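PDB 1TU7: glutathione S-transferase 2 from Onchocerca volvulus, which conjugates glutathione to halide-bearing electrophiles as a pi-class homodimeric enzyme, and appears to play a central role in the parasite's detoxification system. Local coordinates for residues V22-K27 against D145-A150; R95-K100 against P122-K127; V99-M104 against V200-N205; A150-F155 against P186-Y191. All coordinates share one frame; numbering follows the deposited sequence.

Interaction 1 of 4, residues V22-K27 against D145-A150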
# COMPACT_ATOMS: atom_id res chain seq x y z
N VAL A 22 -20.44 -6.05 2.30
CA VAL A 22 -21.47 -6.67 3.14
C VAL A 22 -22.07 -5.61 4.06
O VAL A 22 -23.28 -5.49 4.16
CB VAL A 22 -20.91 -7.83 3.96
CG1 VAL A 22 -21.87 -8.23 5.05
CG2 VAL A 22 -20.64 -9.03 3.06
N ASP A 23 -21.25 -4.82 4.74
CA ASP A 23 -21.75 -3.85 5.70
C ASP A 23 -22.54 -2.75 5.05
O ASP A 23 -23.53 -2.27 5.61
CB ASP A 23 -20.59 -3.25 6.49
CG ASP A 23 -21.07 -2.37 7.60
OD1 ASP A 23 -20.77 -1.15 7.56
OD2 ASP A 23 -21.73 -2.84 8.54
N GLN A 24 -22.11 -2.32 3.86
CA GLN A 24 -22.80 -1.28 3.10
C GLN A 24 -23.99 -1.82 2.31
O GLN A 24 -24.69 -1.05 1.66
CB GLN A 24 -21.81 -0.57 2.18
CG GLN A 24 -20.82 0.33 2.90
CD GLN A 24 -21.50 1.31 3.81
OE1 GLN A 24 -22.39 2.02 3.37
NE2 GLN A 24 -21.14 1.30 5.08
N ASP A 25 -24.21 -3.13 2.38
CA ASP A 25 -25.28 -3.82 1.67
C ASP A 25 -25.23 -3.61 0.17
O ASP A 25 -26.25 -3.42 -0.51
CB ASP A 25 -26.65 -3.45 2.24
CG ASP A 25 -27.65 -4.53 2.05
OD1 ASP A 25 -28.86 -4.21 2.04
OD2 ASP A 25 -27.32 -5.73 1.92
N ILE A 26 -24.01 -3.64 -0.37
CA ILE A 26 -23.75 -3.62 -1.80
C ILE A 26 -23.69 -5.06 -2.24
O ILE A 26 -22.77 -5.81 -1.86
CB ILE A 26 -22.43 -2.90 -2.13
CG1 ILE A 26 -22.44 -1.48 -1.59
CG2 ILE A 26 -22.16 -2.96 -3.64
CD1 ILE A 26 -21.03 -0.89 -1.53
N LYS A 27 -24.70 -5.49 -2.98
CA LYS A 27 -24.75 -6.86 -3.41
C LYS A 27 -23.70 -7.11 -4.46
O LYS A 27 -23.48 -6.31 -5.36
CB LYS A 27 -26.14 -7.24 -3.92
CG LYS A 27 -27.26 -6.86 -2.99
CD LYS A 27 -27.16 -7.52 -1.67
CE LYS A 27 -28.56 -7.43 -1.02
NZ LYS A 27 -28.64 -7.86 0.38
N ASP A 145 -17.85 9.25 14.43
CA ASP A 145 -19.20 8.71 14.26
C ASP A 145 -19.49 8.08 12.90
O ASP A 145 -20.51 7.44 12.73
CB ASP A 145 -20.22 9.82 14.50
CG ASP A 145 -20.35 10.17 15.94
OD1 ASP A 145 -21.09 11.15 16.22
OD2 ASP A 145 -19.79 9.53 16.86
N LYS A 146 -18.62 8.31 11.93
CA LYS A 146 -18.91 7.94 10.56
C LYS A 146 -17.92 6.91 10.11
O LYS A 146 -16.71 7.05 10.29
CB LYS A 146 -18.85 9.16 9.67
CG LYS A 146 -20.01 10.11 9.96
CD LYS A 146 -19.84 11.46 9.34
CE LYS A 146 -20.94 12.39 9.82
NZ LYS A 146 -20.44 13.80 9.77
N ILE A 147 -18.45 5.87 9.50
CA ILE A 147 -17.66 4.76 9.04
C ILE A 147 -16.85 5.13 7.81
O ILE A 147 -17.27 5.97 7.00
CB ILE A 147 -18.57 3.52 8.80
CG1 ILE A 147 -17.70 2.25 8.68
CG2 ILE A 147 -19.52 3.73 7.59
CD1 ILE A 147 -18.15 1.11 9.47
N SER A 148 -15.70 4.50 7.69
CA SER A 148 -14.82 4.68 6.55
C SER A 148 -14.24 3.34 6.14
O SER A 148 -14.34 2.36 6.89
CB SER A 148 -13.68 5.63 6.86
OG SER A 148 -12.81 5.10 7.87
N TYR A 149 -13.57 3.29 5.00
CA TYR A 149 -13.06 2.02 4.55
C TYR A 149 -12.04 1.44 5.53
O TYR A 149 -11.91 0.22 5.63
CB TYR A 149 -12.48 2.08 3.15
CG TYR A 149 -11.24 2.91 2.96
CD1 TYR A 149 -9.97 2.32 3.03
CD2 TYR A 149 -11.30 4.27 2.65
CE1 TYR A 149 -8.83 3.04 2.84
CE2 TYR A 149 -10.14 4.99 2.41
CZ TYR A 149 -8.90 4.38 2.51
OH TYR A 149 -7.76 5.12 2.26
N ALA A 150 -11.30 2.31 6.21
CA ALA A 150 -10.25 1.86 7.09
C ALA A 150 -10.81 1.06 8.26
O ALA A 150 -10.13 0.18 8.76
CB ALA A 150 -9.40 3.02 7.60
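I147 meets the end of helix 15-23 with two of its methyl groups, and both of them face polar side chains. Its CD1 sits 4.0 Å from D23 OD1, while its CG2 lies 3.9 Å from Q24 NE2. The side chains of D23 and I147 approach from opposite directions, whereas Q24 and I147 run past one another. Only a small surface is buried, and no hydrogen bond joins the two segments directly.

D23 has its carboxylate swung away from the backbone N (chi1 -173°), a setting that carries OD1 out to the isoleucine. Q24 reaches the other methyl, CG2, by a folded route, its chain bent at chi2 (-53°). The polar ends are held from outside the segments: D23 OD1 takes a hydrogen bond with the hydroxyl of Y152 and a salt bridge from R185, and Q24 NE2 is bonded to that same hydroxyl. I147 therefore packs against groups whose positions are already fixed.

Behind D23 and Q24 the helix stops in a Schellman motif, with D25 N bonded to V22 O at 3.1 Å and D25 taking positive phi. D25 OD2 then pairs with K27 NZ at 2.9 Å, the lysine arriving on the syn side, tilted 25° out of the carboxylate plane.

S148 N is bonded to D151 OD2 and I147 touches Y152, consistent with the N-capping box and hydrophobic staple known at this helix start in other glutathione transferases. The contact thus joins the thioredoxin-like domain, at the end of helix 15-23, to the helical domain, where helix 149-164 begins, with helix 186-197 packing alongside D23.

Interaction 2 of 4, residues R95-K100 against P122-K127. With GSH (glutathione), chain E.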
# COMPACT_ATOMS: atom_id res chain seq x y z
N ARG A 95 -2.12 -2.37 6.98
CA ARG A 95 -1.48 -3.22 5.97
C ARG A 95 -0.08 -3.61 6.38
O ARG A 95 0.35 -4.76 6.14
CB ARG A 95 -1.50 -2.52 4.62
CG ARG A 95 -2.88 -2.44 4.05
CD ARG A 95 -3.00 -1.50 2.91
NE ARG A 95 -2.36 -2.03 1.72
CZ ARG A 95 -3.01 -2.68 0.73
NH1 ARG A 95 -4.31 -2.92 0.79
NH2 ARG A 95 -2.31 -3.11 -0.31
N ASP A 96 0.65 -2.72 7.03
CA ASP A 96 1.99 -3.07 7.52
C ASP A 96 1.92 -4.19 8.56
O ASP A 96 2.76 -5.10 8.56
CB ASP A 96 2.72 -1.90 8.12
CG ASP A 96 3.32 -0.99 7.12
OD1 ASP A 96 3.53 -1.37 5.97
OD2 ASP A 96 3.58 0.16 7.46
N LEU A 97 0.95 -4.14 9.48
CA LEU A 97 0.80 -5.22 10.44
C LEU A 97 0.48 -6.48 9.69
O LEU A 97 0.99 -7.54 10.03
CB LEU A 97 -0.25 -4.91 11.49
CG LEU A 97 -0.49 -6.01 12.51
CD1 LEU A 97 0.80 -6.42 13.20
CD2 LEU A 97 -1.53 -5.56 13.52
N HIS A 98 -0.36 -6.41 8.66
CA HIS A 98 -0.74 -7.58 7.92
C HIS A 98 0.45 -8.22 7.21
O HIS A 98 0.53 -9.44 7.11
CB HIS A 98 -1.85 -7.26 6.92
CG HIS A 98 -2.54 -8.48 6.44
ND1 HIS A 98 -3.42 -9.17 7.24
CD2 HIS A 98 -2.43 -9.20 5.29
CE1 HIS A 98 -3.87 -10.22 6.58
NE2 HIS A 98 -3.30 -10.25 5.40
N VAL A 99 1.40 -7.40 6.78
CA VAL A 99 2.63 -7.93 6.16
C VAL A 99 3.41 -8.74 7.20
O VAL A 99 3.90 -9.83 6.91
CB VAL A 99 3.51 -6.79 5.61
CG1 VAL A 99 4.91 -7.27 5.23
CG2 VAL A 99 2.86 -6.18 4.39
N LYS A 100 3.50 -8.23 8.42
CA LYS A 100 4.22 -8.96 9.47
C LYS A 100 3.51 -10.26 9.81
O LYS A 100 4.16 -11.33 9.95
CB LYS A 100 4.36 -8.12 10.74
CG LYS A 100 5.28 -6.92 10.54
CD LYS A 100 5.45 -6.07 11.79
CE LYS A 100 6.28 -4.83 11.47
NZ LYS A 100 5.59 -3.84 10.58
N PRO A 122 2.28 -7.11 20.58
CA PRO A 122 1.80 -6.10 21.53
C PRO A 122 2.22 -4.67 21.16
O PRO A 122 1.36 -3.79 21.18
CB PRO A 122 2.41 -6.55 22.87
CG PRO A 122 2.54 -8.07 22.66
CD PRO A 122 3.04 -8.19 21.25
N GLY A 123 3.48 -4.44 20.81
CA GLY A 123 3.94 -3.12 20.42
C GLY A 123 3.27 -2.61 19.17
O GLY A 123 3.08 -1.39 18.99
N GLU A 124 2.95 -3.52 18.27
CA GLU A 124 2.26 -3.10 17.05
C GLU A 124 0.83 -2.69 17.37
O GLU A 124 0.38 -1.65 16.88
CB GLU A 124 2.31 -4.19 15.99
CG GLU A 124 3.73 -4.44 15.48
CD GLU A 124 4.43 -3.15 15.15
OE1 GLU A 124 5.42 -2.79 15.85
OE2 GLU A 124 3.95 -2.44 14.25
N LEU A 125 0.13 -3.45 18.19
CA LEU A 125 -1.22 -3.07 18.57
C LEU A 125 -1.24 -1.78 19.36
O LEU A 125 -2.16 -0.99 19.22
CB LEU A 125 -1.89 -4.17 19.39
CG LEU A 125 -2.17 -5.47 18.66
CD1 LEU A 125 -2.69 -6.54 19.60
CD2 LEU A 125 -3.22 -5.26 17.52
N ALA A 126 -0.22 -1.57 20.17
CA ALA A 126 -0.14 -0.35 20.95
C ALA A 126 -0.16 0.88 20.07
O ALA A 126 -0.73 1.91 20.43
CB ALA A 126 1.09 -0.35 21.82
N LYS A 127 0.46 0.80 18.89
CA LYS A 127 0.48 1.93 17.98
C LYS A 127 -0.94 2.26 17.54
O LYS A 127 -1.32 3.41 17.43
CB LYS A 127 1.35 1.61 16.75
CG LYS A 127 2.81 1.55 17.08
CD LYS A 127 3.64 0.86 15.98
CE LYS A 127 5.12 0.83 16.36
NZ LYS A 127 5.96 0.25 15.27
N1 GSH E . 4.49 1.21 4.93
CA1 GSH E . 5.55 2.08 5.28
C1 GSH E . 5.61 3.27 4.46
O11 GSH E . 5.92 4.45 4.77
O12 GSH E . 5.41 3.01 3.17
CB1 GSH E . 6.87 1.51 5.69
CG1 GSH E . 7.81 2.46 6.44
CD1 GSH E . 9.13 1.79 6.77
OE1 GSH E . 9.28 0.46 6.55
N2 GSH E . 10.07 2.55 7.28
CA2 GSH E . 11.42 2.07 7.54
C2 GSH E . 11.78 2.53 8.90
O2 GSH E . 11.31 3.73 9.34
CB2 GSH E . 12.41 2.72 6.59
SG2 GSH E . 12.18 2.18 4.88
N3 GSH E . 12.58 1.80 9.65
CA3 GSH E . 13.12 2.33 10.89
C3 GSH E . 12.60 1.56 12.08
O31 GSH E . 13.18 1.77 13.35
O32 GSH E . 11.61 0.70 11.98
O HOH W 1 3.15 -3.30 11.76
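A single water joins K100 to E124, whose charged atoms stand too far apart for a salt bridge: K100 NZ is 4.3 Å from E124 OE2. The water takes a hydrogen bond from K100 NZ at 2.8 Å and gives one to E124 OE2 at 2.8 Å, bridging the two charged groups.

With its chain bent at chi2 (-47°), E124 turns one oxygen to the water and the other to K127. E124 OE1 receives K127 NZ at 3.1 Å through the syn lone pair, and that lysine is also bonded to F47 O of the second subunit. Beneath this polar layer lies an apolar one. L97 CD1 rests 3.9 Å from E124 CB as the two side chains pass in opposite directions, and its other methyl, CD2, points to L125 CD2. L97 also touches Y116 and F128 of helix 109-132 and E157 and H161 of helix 149-164. Helices 81-107 and 109-132 are nearly antiparallel here, at 169°, with their local axes 11.2 Å apart.

One turn before K100, D96 turns its carboxylate to glutathione. Both oxygens accept from the ligand amine N1, and OD2 is also bonded to Q62 NE2 of the second subunit. The same glutathione is gripped by Q62, S63 and L50 of that subunit, so D96 completes a site belonging to its partner, as in other pi-class enzymes.

Two carboxylates thus do different work: E124, set between two lysines, probably stays ionised and reaches K100 through the water, while D96 probably offers negative charge to the amino group of glutathione, likely an ammonium.

Interaction 3 of 4, residues V99-M104 against V200-N205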
# COMPACT_ATOMS: atom_id res chain seq x y z
N VAL A 99 1.40 -7.40 6.78
CA VAL A 99 2.63 -7.93 6.16
C VAL A 99 3.41 -8.74 7.20
O VAL A 99 3.90 -9.83 6.91
CB VAL A 99 3.51 -6.79 5.61
CG1 VAL A 99 4.91 -7.27 5.23
CG2 VAL A 99 2.86 -6.18 4.39
N LYS A 100 3.50 -8.23 8.42
CA LYS A 100 4.22 -8.96 9.47
C LYS A 100 3.51 -10.26 9.81
O LYS A 100 4.16 -11.33 9.95
CB LYS A 100 4.36 -8.12 10.74
CG LYS A 100 5.28 -6.92 10.54
CD LYS A 100 5.45 -6.07 11.79
CE LYS A 100 6.28 -4.83 11.47
NZ LYS A 100 5.59 -3.84 10.58
N TYR A 101 2.21 -10.18 9.97
CA TYR A 101 1.39 -11.34 10.24
C TYR A 101 1.55 -12.39 9.15
O TYR A 101 1.81 -13.55 9.44
CB TYR A 101 -0.07 -10.90 10.37
CG TYR A 101 -1.08 -12.02 10.37
CD1 TYR A 101 -1.34 -12.72 11.53
CD2 TYR A 101 -1.75 -12.37 9.21
CE1 TYR A 101 -2.25 -13.77 11.54
CE2 TYR A 101 -2.68 -13.40 9.21
CZ TYR A 101 -2.93 -14.10 10.37
OH TYR A 101 -3.86 -15.12 10.33
N THR A 102 1.43 -11.98 7.89
CA THR A 102 1.51 -12.97 6.80
C THR A 102 2.91 -13.57 6.63
O THR A 102 3.02 -14.74 6.25
CB THR A 102 1.01 -12.41 5.47
OG1 THR A 102 1.70 -11.23 5.14
CG2 THR A 102 -0.42 -11.98 5.54
N ARG A 103 3.96 -12.82 6.92
CA ARG A 103 5.32 -13.37 6.82
C ARG A 103 5.43 -14.50 7.84
O ARG A 103 5.93 -15.58 7.54
CB ARG A 103 6.36 -12.29 7.09
N MET A 104 4.93 -14.27 9.04
CA MET A 104 4.95 -15.28 10.09
C MET A 104 4.13 -16.49 9.64
O MET A 104 4.61 -17.62 9.67
CB MET A 104 4.49 -14.72 11.41
CG MET A 104 4.45 -15.73 12.53
SD MET A 104 2.93 -16.68 12.62
CE MET A 104 1.78 -15.37 12.91
N VAL A 200 -14.14 -20.49 7.47
CA VAL A 200 -13.45 -20.00 6.28
C VAL A 200 -11.99 -19.78 6.65
O VAL A 200 -11.71 -19.13 7.65
CB VAL A 200 -14.06 -18.67 5.77
CG1 VAL A 200 -13.22 -18.12 4.65
CG2 VAL A 200 -15.50 -18.85 5.35
N PRO A 201 -11.04 -20.34 5.89
CA PRO A 201 -9.64 -20.14 6.27
C PRO A 201 -9.22 -18.69 6.18
O PRO A 201 -9.63 -17.98 5.26
CB PRO A 201 -8.86 -20.98 5.25
CG PRO A 201 -9.81 -21.84 4.63
CD PRO A 201 -11.18 -21.22 4.72
N VAL A 202 -8.45 -18.23 7.14
CA VAL A 202 -7.88 -16.89 7.08
C VAL A 202 -6.87 -16.79 5.94
O VAL A 202 -6.85 -15.82 5.20
CB VAL A 202 -7.23 -16.44 8.41
CG1 VAL A 202 -6.61 -15.06 8.28
CG2 VAL A 202 -8.26 -16.48 9.55
N ASN A 203 -6.01 -17.81 5.85
CA ASN A 203 -4.86 -17.79 4.96
C ASN A 203 -4.88 -18.99 4.02
O ASN A 203 -5.60 -19.95 4.23
CB ASN A 203 -3.58 -17.78 5.80
CG ASN A 203 -3.60 -16.66 6.83
OD1 ASN A 203 -3.62 -16.89 8.07
ND2 ASN A 203 -3.68 -15.46 6.33
N GLY A 204 -4.08 -18.91 2.97
CA GLY A 204 -4.03 -19.92 1.92
C GLY A 204 -3.35 -21.22 2.28
O GLY A 204 -3.48 -22.22 1.57
N ASN A 205 -2.60 -21.22 3.38
CA ASN A 205 -1.95 -22.43 3.84
C ASN A 205 -2.68 -23.09 5.01
O ASN A 205 -2.21 -24.06 5.58
CB ASN A 205 -0.49 -22.13 4.19
CG ASN A 205 -0.36 -21.24 5.41
OD1 ASN A 205 -1.36 -20.77 5.96
ND2 ASN A 205 0.88 -21.03 5.87
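The C-terminal tail that follows helix 186-197 folds back onto helix 81-107, where Y101 projects its ring to meet V202 and N203. The hydroxyl does most of the touching: Y101 OH lies 2.9 Å from N203 OD1, a weak hydrogen bond whose proton has another acceptor within reach, and 3.4 Å from V202 CG1. The amide comes at the ring from the opposite direction and puts N203 ND2 at the ring edge, near its plane and 3.7 Å from Y101 CE2; amide and ring are turned 46° against each other. V202 CG1 approaches obliquely. CG of Y101 stands opposite its own backbone N (chi1 168°), which sends the ring out from the helix to the tail.

In pi-class enzymes the tail here and the end of this helix help wall the electrophile-binding H-site, and the position is consistent with that role: the N203 side chain is about 7 Å from that of Y7 and about 8 Å from bound glutathione. G204 N is bonded to the hydroxyl of Y106, further along helix 81-107, and N205 ND2 to I105 O. Y101 also packs against H161 and E157 of helix 149-164 and Y116 of helix 109-132, while V160 and I163 of helix 149-164 pack against V202.

Interaction 4 of 4, residues A150-F155 against P186-Y191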
# COMPACT_ATOMS: atom_id res chain seq x y z
N ALA A 150 -11.30 2.31 6.21
CA ALA A 150 -10.25 1.86 7.09
C ALA A 150 -10.81 1.06 8.26
O ALA A 150 -10.13 0.18 8.76
CB ALA A 150 -9.40 3.02 7.60
N ASP A 151 -12.05 1.34 8.67
CA ASP A 151 -12.66 0.55 9.74
C ASP A 151 -12.73 -0.93 9.42
O ASP A 151 -12.49 -1.78 10.29
CB ASP A 151 -14.06 1.07 10.06
CG ASP A 151 -14.05 2.43 10.66
OD1 ASP A 151 -13.36 2.64 11.69
OD2 ASP A 151 -14.75 3.32 10.16
N TYR A 152 -13.04 -1.27 8.18
CA TYR A 152 -13.13 -2.69 7.81
C TYR A 152 -11.78 -3.36 7.83
O TYR A 152 -11.66 -4.50 8.23
CB TYR A 152 -13.78 -2.85 6.42
CG TYR A 152 -15.14 -2.17 6.33
CD1 TYR A 152 -15.34 -1.07 5.48
CD2 TYR A 152 -16.21 -2.58 7.12
CE1 TYR A 152 -16.55 -0.46 5.41
CE2 TYR A 152 -17.43 -1.95 7.04
CZ TYR A 152 -17.59 -0.90 6.20
OH TYR A 152 -18.81 -0.27 6.13
N ALA A 153 -10.76 -2.66 7.38
CA ALA A 153 -9.41 -3.20 7.41
C ALA A 153 -8.95 -3.41 8.84
O ALA A 153 -8.39 -4.46 9.17
CB ALA A 153 -8.50 -2.27 6.68
N LEU A 154 -9.18 -2.42 9.70
CA LEU A 154 -8.79 -2.59 11.10
C LEU A 154 -9.55 -3.74 11.75
O LEU A 154 -8.99 -4.54 12.48
CB LEU A 154 -8.96 -1.29 11.88
CG LEU A 154 -8.59 -1.37 13.37
CD1 LEU A 154 -7.15 -1.71 13.58
CD2 LEU A 154 -8.92 -0.04 14.01
N PHE A 155 -10.86 -3.78 11.52
CA PHE A 155 -11.69 -4.85 12.05
C PHE A 155 -11.13 -6.21 11.67
O PHE A 155 -10.93 -7.09 12.53
CB PHE A 155 -13.14 -4.69 11.56
CG PHE A 155 -14.05 -5.84 11.95
CD1 PHE A 155 -14.90 -6.40 11.02
CD2 PHE A 155 -14.07 -6.33 13.24
CE1 PHE A 155 -15.73 -7.43 11.33
CE2 PHE A 155 -14.92 -7.36 13.58
CZ PHE A 155 -15.75 -7.91 12.63
N PRO A 186 -25.22 -4.93 12.40
CA PRO A 186 -26.08 -6.07 12.06
C PRO A 186 -25.68 -6.90 10.84
O PRO A 186 -25.74 -8.13 10.91
CB PRO A 186 -27.44 -5.42 11.86
CG PRO A 186 -27.41 -4.30 12.83
CD PRO A 186 -26.01 -3.69 12.60
N LYS A 187 -25.27 -6.26 9.75
CA LYS A 187 -24.93 -7.00 8.56
C LYS A 187 -23.63 -7.79 8.82
O LYS A 187 -23.48 -8.90 8.32
CB LYS A 187 -24.81 -6.08 7.33
CG LYS A 187 -26.17 -5.48 6.93
CD LYS A 187 -26.10 -4.13 6.22
CE LYS A 187 -27.48 -3.43 6.18
NZ LYS A 187 -27.72 -2.36 7.23
N LEU A 188 -22.72 -7.22 9.58
CA LEU A 188 -21.47 -7.92 9.90
C LEU A 188 -21.66 -9.01 10.90
O LEU A 188 -21.02 -10.04 10.81
CB LEU A 188 -20.39 -6.93 10.38
CG LEU A 188 -19.93 -5.91 9.35
CD1 LEU A 188 -18.79 -5.08 9.86
CD2 LEU A 188 -19.53 -6.56 8.04
N LYS A 189 -22.58 -8.85 11.85
CA LYS A 189 -22.83 -9.89 12.82
C LYS A 189 -23.28 -11.14 12.10
O LYS A 189 -22.79 -12.23 12.38
CB LYS A 189 -23.90 -9.44 13.84
CG LYS A 189 -24.21 -10.48 14.90
CD LYS A 189 -25.21 -9.93 15.91
CE LYS A 189 -25.52 -10.94 17.00
NZ LYS A 189 -26.52 -10.35 17.95
N GLU A 190 -24.24 -11.00 11.21
CA GLU A 190 -24.76 -12.15 10.48
C GLU A 190 -23.69 -12.79 9.59
O GLU A 190 -23.49 -14.02 9.57
CB GLU A 190 -25.94 -11.66 9.65
CG GLU A 190 -26.52 -12.61 8.63
CD GLU A 190 -27.66 -11.96 7.84
OE1 GLU A 190 -27.50 -10.82 7.29
OE2 GLU A 190 -28.74 -12.58 7.79
N TYR A 191 -22.94 -11.95 8.90
CA TYR A 191 -21.91 -12.43 7.97
C TYR A 191 -20.83 -13.19 8.74
O TYR A 191 -20.39 -14.25 8.32
CB TYR A 191 -21.32 -11.25 7.24
CG TYR A 191 -20.12 -11.59 6.39
CD1 TYR A 191 -18.85 -11.26 6.80
CD2 TYR A 191 -20.27 -12.26 5.19
CE1 TYR A 191 -17.74 -11.56 6.00
CE2 TYR A 191 -19.17 -12.59 4.39
CZ TYR A 191 -17.91 -12.22 4.80
OH TYR A 191 -16.84 -12.57 3.99
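L188 meets the rings of F155 and Y152. A single methyl, CD1, does the touching: it lies 4.1 Å from F155 CE1 and 4.4 Å from Y152 CE2. It comes up to the edge of the Y152 ring, close to the ring plane, whereas its approach to F155 is oblique. Extended at chi2 (-175°), the leucine puts CD1 at the far end of its chain, far enough to bridge backbones whose nearest CA atoms, those of Y152 and L188, are 10.1 Å apart.

F155 points its side chain at the leucine from one turn further along helix 149-164, its ring held well out from the backbone N (chi1 174°), and the two chains slide past each other in opposite directions. Y152 instead brings only the side of its ring to L188. Its hydroxyl is engaged beyond this contact, bonded to D23 and Q24 at the end of helix 15-23.

The three side chains are buried, and no polar bond crosses between the segments. F155 also meets the ring of H179 and touches M182 of helix 173-183; Y152 packs against F20, and L188 against L19, both of helix 15-23. Helix 15-23 thus packs against this apolar junction of helices 149-164 and 186-197, which lies where the helical C-terminal domain of the glutathione transferase fold meets the thioredoxin-like domain.

Overall arrangement
Interactions 1 and 4 are neighbours on one side of the molecule, their centres about 8 Å apart; both draw on helix 149-164, and the Y152 hydroxyl binds the two together. Interaction 4 is buried and purely apolar, while interaction 1, partly buried at the domain boundary, sets methyls against polar ends anchored by outside partners. Interactions 2 and 3 share V99 and K100 of helix 81-107, which sends L97 and K100 to helix 109-132 and Y101 to the C-terminal tail. Interaction 2, partly buried near the dimer interface, combines leucine packing with a water-bridged charge pair; interaction 3, buried, rests on one weak polar contact and ring-edge packing.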